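Local coordinates for cell wall binding protein cwp8 (Peptoclostridium difficile, PDB 5J6Q) that probably attaches to the bacterial cell wall through its three CWB2 modules, as a surface protein associated with the S-layer, at residues A[198-203]-A[572-577]. Residues are numbered along the deposited sequence; the frame is centred on the assembly and turned at random.
Sequences GIRLTT and LVQIGE. With SO4 (sulfate ion), chain F.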
loop_
_atom_site.group_PDB
_atom_site.type_symbol
_atom_site.label_atom_id
_atom_site.label_comp_id
_atom_site.label_asym_id
_atom_site.label_seq_id
_atom_site.Cartn_x
_atom_site.Cartn_y
_atom_site.Cartn_z
ATOM N N GLY A 198 1.997 0.158 -8.758
ATOM C CA GLY A 198 2.174 -0.772 -9.881
ATOM C C GLY A 198 3.350 -1.752 -9.634
ATOM O O GLY A 198 3.293 -2.938 -9.952
ATOM N N ILE A 199 4.434 -1.266 -9.000
ATOM C CA ILE A 199 5.587 -2.139 -8.744
ATOM C C ILE A 199 6.262 -1.822 -7.362
ATOM O O ILE A 199 6.829 -2.699 -6.751
ATOM C CB ILE A 199 6.497 -2.036 -9.983
ATOM C CG1 ILE A 199 7.759 -2.906 -9.806
ATOM C CG2 ILE A 199 6.857 -0.506 -10.265
ATOM C CD1 ILE A 199 8.472 -3.183 -11.133
ATOM N N ARG A 200 6.137 -0.609 -6.857
ATOM C CA ARG A 200 6.672 -0.284 -5.554
ATOM C C ARG A 200 5.594 0.120 -4.530
ATOM O O ARG A 200 4.618 0.738 -4.874
ATOM C CB ARG A 200 7.602 0.925 -5.692
ATOM C CG ARG A 200 8.762 0.738 -6.670
ATOM C CD ARG A 200 9.411 2.142 -6.979
ATOM N NE ARG A 200 8.519 3.039 -7.746
ATOM C CZ ARG A 200 8.940 4.129 -8.411
ATOM N NH1 ARG A 200 10.229 4.462 -8.444
ATOM N NH2 ARG A 200 8.049 4.903 -9.051
ATOM N N LEU A 201 5.774 -0.222 -3.284
ATOM C CA LEU A 201 4.857 0.342 -2.311
ATOM C C LEU A 201 5.113 1.864 -2.202
ATOM O O LEU A 201 6.175 2.360 -2.547
ATOM C CB LEU A 201 5.068 -0.275 -0.944
ATOM C CG LEU A 201 4.752 -1.812 -0.901
ATOM C CD1 LEU A 201 5.396 -2.426 0.427
ATOM C CD2 LEU A 201 3.224 -2.012 -0.916
ATOM N N THR A 202 4.118 2.639 -1.709
ATOM C CA THR A 202 4.322 4.112 -1.573
ATOM C C THR A 202 4.778 4.274 -0.121
ATOM O O THR A 202 4.886 3.262 0.610
ATOM C CB THR A 202 2.944 4.822 -1.767
ATOM O OG1 THR A 202 2.095 4.225 -0.793
ATOM C CG2 THR A 202 2.355 4.580 -3.130
ATOM N N THR A 203 5.082 5.501 0.315
ATOM C CA THR A 203 5.360 5.754 1.741
ATOM C C THR A 203 4.104 5.288 2.571
ATOM O O THR A 203 4.278 4.715 3.642
ATOM C CB THR A 203 5.588 7.318 1.985
ATOM O OG1 THR A 203 6.607 7.735 1.056
ATOM C CG2 THR A 203 6.090 7.644 3.473
ATOM N N LEU A 572 15.043 -6.271 -6.331
ATOM C CA LEU A 572 15.472 -4.917 -6.796
ATOM C C LEU A 572 15.224 -3.971 -5.612
ATOM O O LEU A 572 14.107 -3.891 -5.128
ATOM C CB LEU A 572 14.658 -4.602 -8.016
ATOM C CG LEU A 572 14.869 -3.246 -8.663
ATOM C CD1 LEU A 572 16.380 -2.876 -8.851
ATOM C CD2 LEU A 572 14.138 -3.366 -9.969
ATOM N N VAL A 573 16.267 -3.351 -5.054
ATOM C CA VAL A 573 16.078 -2.433 -3.917
ATOM C C VAL A 573 16.277 -0.994 -4.463
ATOM O O VAL A 573 17.388 -0.694 -4.880
ATOM C CB VAL A 573 17.111 -2.704 -2.816
ATOM C CG1 VAL A 573 16.957 -1.759 -1.644
ATOM C CG2 VAL A 573 17.044 -4.177 -2.337
ATOM N N GLN A 574 15.274 -0.132 -4.489
ATOM C CA GLN A 574 15.484 1.304 -4.882
ATOM C C GLN A 574 15.955 2.177 -3.678
ATOM O O GLN A 574 15.282 2.160 -2.668
ATOM C CB GLN A 574 14.128 1.942 -5.358
ATOM C CG GLN A 574 14.220 3.483 -5.495
ATOM C CD GLN A 574 13.029 3.981 -6.267
ATOM O OE1 GLN A 574 12.517 3.285 -7.138
ATOM N NE2 GLN A 574 12.462 5.112 -5.844
ATOM N N ILE A 575 17.034 2.944 -3.763
ATOM C CA ILE A 575 17.431 3.844 -2.691
ATOM C C ILE A 575 16.890 5.280 -3.023
ATOM O O ILE A 575 17.232 5.778 -4.131
ATOM C CB ILE A 575 18.994 4.024 -2.578
ATOM C CG1 ILE A 575 19.715 2.594 -2.474
ATOM C CG2 ILE A 575 19.379 4.870 -1.284
ATOM C CD1 ILE A 575 19.047 1.837 -1.402
ATOM N N GLY A 576 16.146 5.959 -2.092
ATOM C CA GLY A 576 15.729 7.349 -2.432
ATOM C C GLY A 576 14.457 7.399 -3.232
ATOM O O GLY A 576 13.834 6.355 -3.533
ATOM N N GLU A 577 14.060 8.601 -3.598
ATOM C CA GLU A 577 12.804 8.869 -4.311
ATOM C C GLU A 577 13.076 9.616 -5.607
ATOM O O GLU A 577 14.207 10.044 -5.818
ATOM C CB GLU A 577 11.876 9.777 -3.404
ATOM C CG GLU A 577 11.300 9.020 -2.249
ATOM C CD GLU A 577 10.341 7.906 -2.633
ATOM O OE1 GLU A 577 10.224 6.955 -1.825
ATOM O OE2 GLU A 577 9.712 7.976 -3.710
HETATM S S SO4 F . 7.014 7.959 -12.137
HETATM O O1 SO4 F . 5.618 7.569 -12.454
HETATM O O2 SO4 F . 7.791 8.183 -13.349
HETATM O O3 SO4 F . 7.028 9.206 -11.367
HETATM O O4 SO4 F . 7.574 6.909 -11.330
#
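A single side-chain hydrogen bond, Arg200 to Gln574, links the loop leading into helix 203-213, in the Cwp8 domain 3 region, to strand 572-575 of the last CWB2 module. Arg200 NH1 donates a hydrogen bond to Gln574 OE1 over 2.9 Å, nearly straight at 163°; the oxygen lies in the guanidinium plane and receives the N-H on a lone pair. The amide oxygen sits at the edge of the guanidinium, and with the planes 70° apart the two groups do not stack; Arg200 CD rests 3.3 Å from the same OE1. Two long side chains span the 9.0 Å between the CA atoms of Arg200 and Gln574, Gln574 extended beyond CG and Arg200 turning at chi3 (-68°).

Strand 286-289, from far earlier in the chain, joins strands 572-575, 516-519 and 547-549 in a parallel sheet, consistent with the Toprim-like fold of CWB2 modules. A neutral amide suits this buried position on the strand because it accepts at one end and donates at the other: Gln574 NE2 bonds Gly576 O at 3.0 Å, which fixes which way round the amide lies. Arginine, with several donors, serves more partners: NE forms a salt bridge with Asp197, NH1 also bonds the carbonyl oxygen of Ile579, and NH2 reaches sulfate O4 weakly at 3.1 Å. That ion, probably from the crystallisation liquor, is also held by the backbone N of Lys581.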